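Local structure of techylectin-5A (Tachypleus tridentatus, 1JC9) at residues Y79-T84 with Q254-I259. The protein agglutinates bacteria and human erythrocytes as a lectin of horseshoe crab innate immunity, recognising acetyl groups on the cell surface. Sequence-based numbering, arbitrary orientation.
Sequences YCDMET and QVEMKI
Asp81, the last residue of strand 76-81, meets Lys258 of strand 250-261 in a salt bridge, OD2 to NZ 2.8 Å, and illustrates how one carboxylate can serve a turn and a sheet at once. Strand 89-95 pairs with both strands and lies between them, so side chains make the contact, the backbones staying 8.2 Å apart at the CA atoms of Asp81 and Lys258. The bridge thus links two strands of one sheet of the fibrinogen C-terminal domain across the intervening one, away from the sugar and calcium sites. CG anti to the backbone N (chi1 170°) places the carboxylate of Asp81 where OD2 offers NZ of Lys258 its anti lone pair. Its other oxygen, OD1, faces the following turn: it accepts hydrogen bonds from the backbone N-H of Glu83 at 2.9 Å (N to OD1), closing an Asx turn, and from that of Thr84 in a nearly straight bond (171°) from 31° out of the carboxylate plane. The hydroxyl OG1 of Thr84 donates to the syn lone pair of Asp81 OD2, 2.6 Å away. Across the contact the lysine chain, bent at chi3, brings NZ also to Glu256 OE1 at 2.6 Å; Asp144 is a third acidic partner, while Arg94 pairs with the other oxygen of Glu256. Four bonds thus fix the rotation of the Asp81 carboxylate, and the shared ammonium probably offsets the repulsion between Asp81 and Glu256.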
loop_
_atom_site.group_PDB
_atom_site.type_symbol
_atom_site.label_atom_id
_atom_site.label_comp_id
_atom_site.label_asym_id
_atom_site.label_seq_id
_atom_site.Cartn_x
_atom_site.Cartn_y
_atom_site.Cartn_z
ATOM N N TYR A 79 -11.787 -2.341 3.910
ATOM C CA TYR A 79 -12.562 -1.631 2.916
ATOM C C TYR A 79 -12.486 -2.418 1.623
ATOM O O TYR A 79 -11.401 -2.758 1.146
ATOM C CB TYR A 79 -12.032 -0.218 2.691
ATOM C CG TYR A 79 -12.944 0.586 1.801
ATOM C CD1 TYR A 79 -12.908 0.440 0.412
ATOM C CD2 TYR A 79 -13.884 1.456 2.350
ATOM C CE1 TYR A 79 -13.789 1.143 -0.408
ATOM C CE2 TYR A 79 -14.767 2.161 1.541
ATOM C CZ TYR A 79 -14.716 2.001 0.168
ATOM O OH TYR A 79 -15.597 2.698 -0.622
ATOM N N CYS A 80 -13.651 -2.721 1.067
ATOM C CA CYS A 80 -13.728 -3.470 -0.173
ATOM C C CYS A 80 -14.100 -2.567 -1.346
ATOM O O CYS A 80 -15.112 -1.873 -1.308
ATOM C CB CYS A 80 -14.783 -4.570 -0.066
ATOM S SG CYS A 80 -14.449 -5.892 1.137
ATOM N N ASP A 81 -13.263 -2.568 -2.375
ATOM C CA ASP A 81 -13.532 -1.799 -3.582
ATOM C C ASP A 81 -14.223 -2.812 -4.493
ATOM O O ASP A 81 -13.580 -3.731 -5.004
ATOM C CB ASP A 81 -12.223 -1.329 -4.218
ATOM C CG ASP A 81 -12.423 -0.724 -5.600
ATOM O OD1 ASP A 81 -13.554 -0.785 -6.137
ATOM O OD2 ASP A 81 -11.437 -0.197 -6.154
ATOM N N MET A 82 -15.532 -2.660 -4.675
ATOM C CA MET A 82 -16.292 -3.587 -5.507
ATOM C C MET A 82 -16.577 -3.037 -6.900
ATOM O O MET A 82 -17.350 -3.626 -7.655
ATOM C CB MET A 82 -17.620 -3.935 -4.825
ATOM C CG MET A 82 -17.453 -4.512 -3.427
ATOM S SD MET A 82 -16.385 -5.956 -3.446
ATOM C CE MET A 82 -17.283 -7.049 -2.332
ATOM N N GLU A 83 -15.940 -1.927 -7.251
ATOM C CA GLU A 83 -16.183 -1.312 -8.548
ATOM C C GLU A 83 -15.071 -1.465 -9.580
ATOM O O GLU A 83 -15.332 -1.779 -10.737
ATOM C CB GLU A 83 -16.504 0.169 -8.344
ATOM C CG GLU A 83 -17.850 0.398 -7.667
ATOM C CD GLU A 83 -17.950 1.760 -7.012
ATOM O OE1 GLU A 83 -17.646 2.769 -7.685
ATOM O OE2 GLU A 83 -18.335 1.821 -5.821
ATOM N N THR A 84 -13.831 -1.258 -9.165
ATOM C CA THR A 84 -12.707 -1.353 -10.086
ATOM C C THR A 84 -12.537 -2.719 -10.745
ATOM O O THR A 84 -12.400 -3.737 -10.069
ATOM C CB THR A 84 -11.393 -0.994 -9.376
ATOM O OG1 THR A 84 -11.530 0.289 -8.750
ATOM C CG2 THR A 84 -10.252 -0.947 -10.368
ATOM N N GLN A 254 -4.231 11.557 -4.689
ATOM C CA GLN A 254 -5.010 10.376 -4.312
ATOM C C GLN A 254 -4.406 9.085 -4.834
ATOM O O GLN A 254 -4.151 8.956 -6.028
ATOM C CB GLN A 254 -6.442 10.474 -4.836
ATOM C CG GLN A 254 -7.288 11.542 -4.187
ATOM C CD GLN A 254 -8.747 11.420 -4.575
ATOM O OE1 GLN A 254 -9.411 10.438 -4.237
ATOM N NE2 GLN A 254 -9.253 12.414 -5.295
ATOM N N VAL A 255 -4.182 8.129 -3.939
ATOM C CA VAL A 255 -3.631 6.836 -4.328
ATOM C C VAL A 255 -4.256 5.742 -3.465
ATOM O O VAL A 255 -4.763 6.013 -2.376
ATOM C CB VAL A 255 -2.083 6.773 -4.153
ATOM C CG1 VAL A 255 -1.420 7.923 -4.890
ATOM C CG2 VAL A 255 -1.717 6.802 -2.687
ATOM N N GLU A 256 -4.233 4.513 -3.970
ATOM C CA GLU A 256 -4.764 3.365 -3.243
ATOM C C GLU A 256 -3.991 2.122 -3.636
ATOM O O GLU A 256 -3.605 1.962 -4.793
ATOM C CB GLU A 256 -6.240 3.108 -3.568
ATOM C CG GLU A 256 -7.227 4.178 -3.149
ATOM C CD GLU A 256 -8.663 3.725 -3.351
ATOM O OE1 GLU A 256 -8.899 2.867 -4.229
ATOM O OE2 GLU A 256 -9.558 4.227 -2.642
ATOM N N MET A 257 -3.764 1.252 -2.659
ATOM C CA MET A 257 -3.087 -0.018 -2.878
ATOM C C MET A 257 -4.143 -1.044 -2.478
ATOM O O MET A 257 -4.742 -0.937 -1.408
ATOM C CB MET A 257 -1.846 -0.118 -1.990
ATOM C CG MET A 257 -0.753 0.879 -2.378
ATOM S SD MET A 257 0.552 1.048 -1.143
ATOM C CE MET A 257 1.269 -0.599 -1.184
ATOM N N LYS A 258 -4.394 -2.020 -3.344
ATOM C CA LYS A 258 -5.415 -3.025 -3.071
ATOM C C LYS A 258 -5.029 -4.381 -3.645
ATOM O O LYS A 258 -4.342 -4.459 -4.669
ATOM C CB LYS A 258 -6.745 -2.557 -3.666
ATOM C CG LYS A 258 -6.666 -2.283 -5.170
ATOM C CD LYS A 258 -7.861 -1.489 -5.694
ATOM C CE LYS A 258 -7.810 -0.048 -5.224
ATOM N NZ LYS A 258 -8.874 0.782 -5.852
ATOM N N ILE A 259 -5.485 -5.449 -2.991
ATOM C CA ILE A 259 -5.164 -6.797 -3.440
ATOM C C ILE A 259 -6.387 -7.642 -3.792
ATOM O O ILE A 259 -7.487 -7.406 -3.295
ATOM C CB ILE A 259 -4.279 -7.527 -2.381
ATOM C CG1 ILE A 259 -4.939 -7.516 -1.000
ATOM C CG2 ILE A 259 -2.947 -6.803 -2.243
ATOM C CD1 ILE A 259 -6.104 -8.434 -0.857
#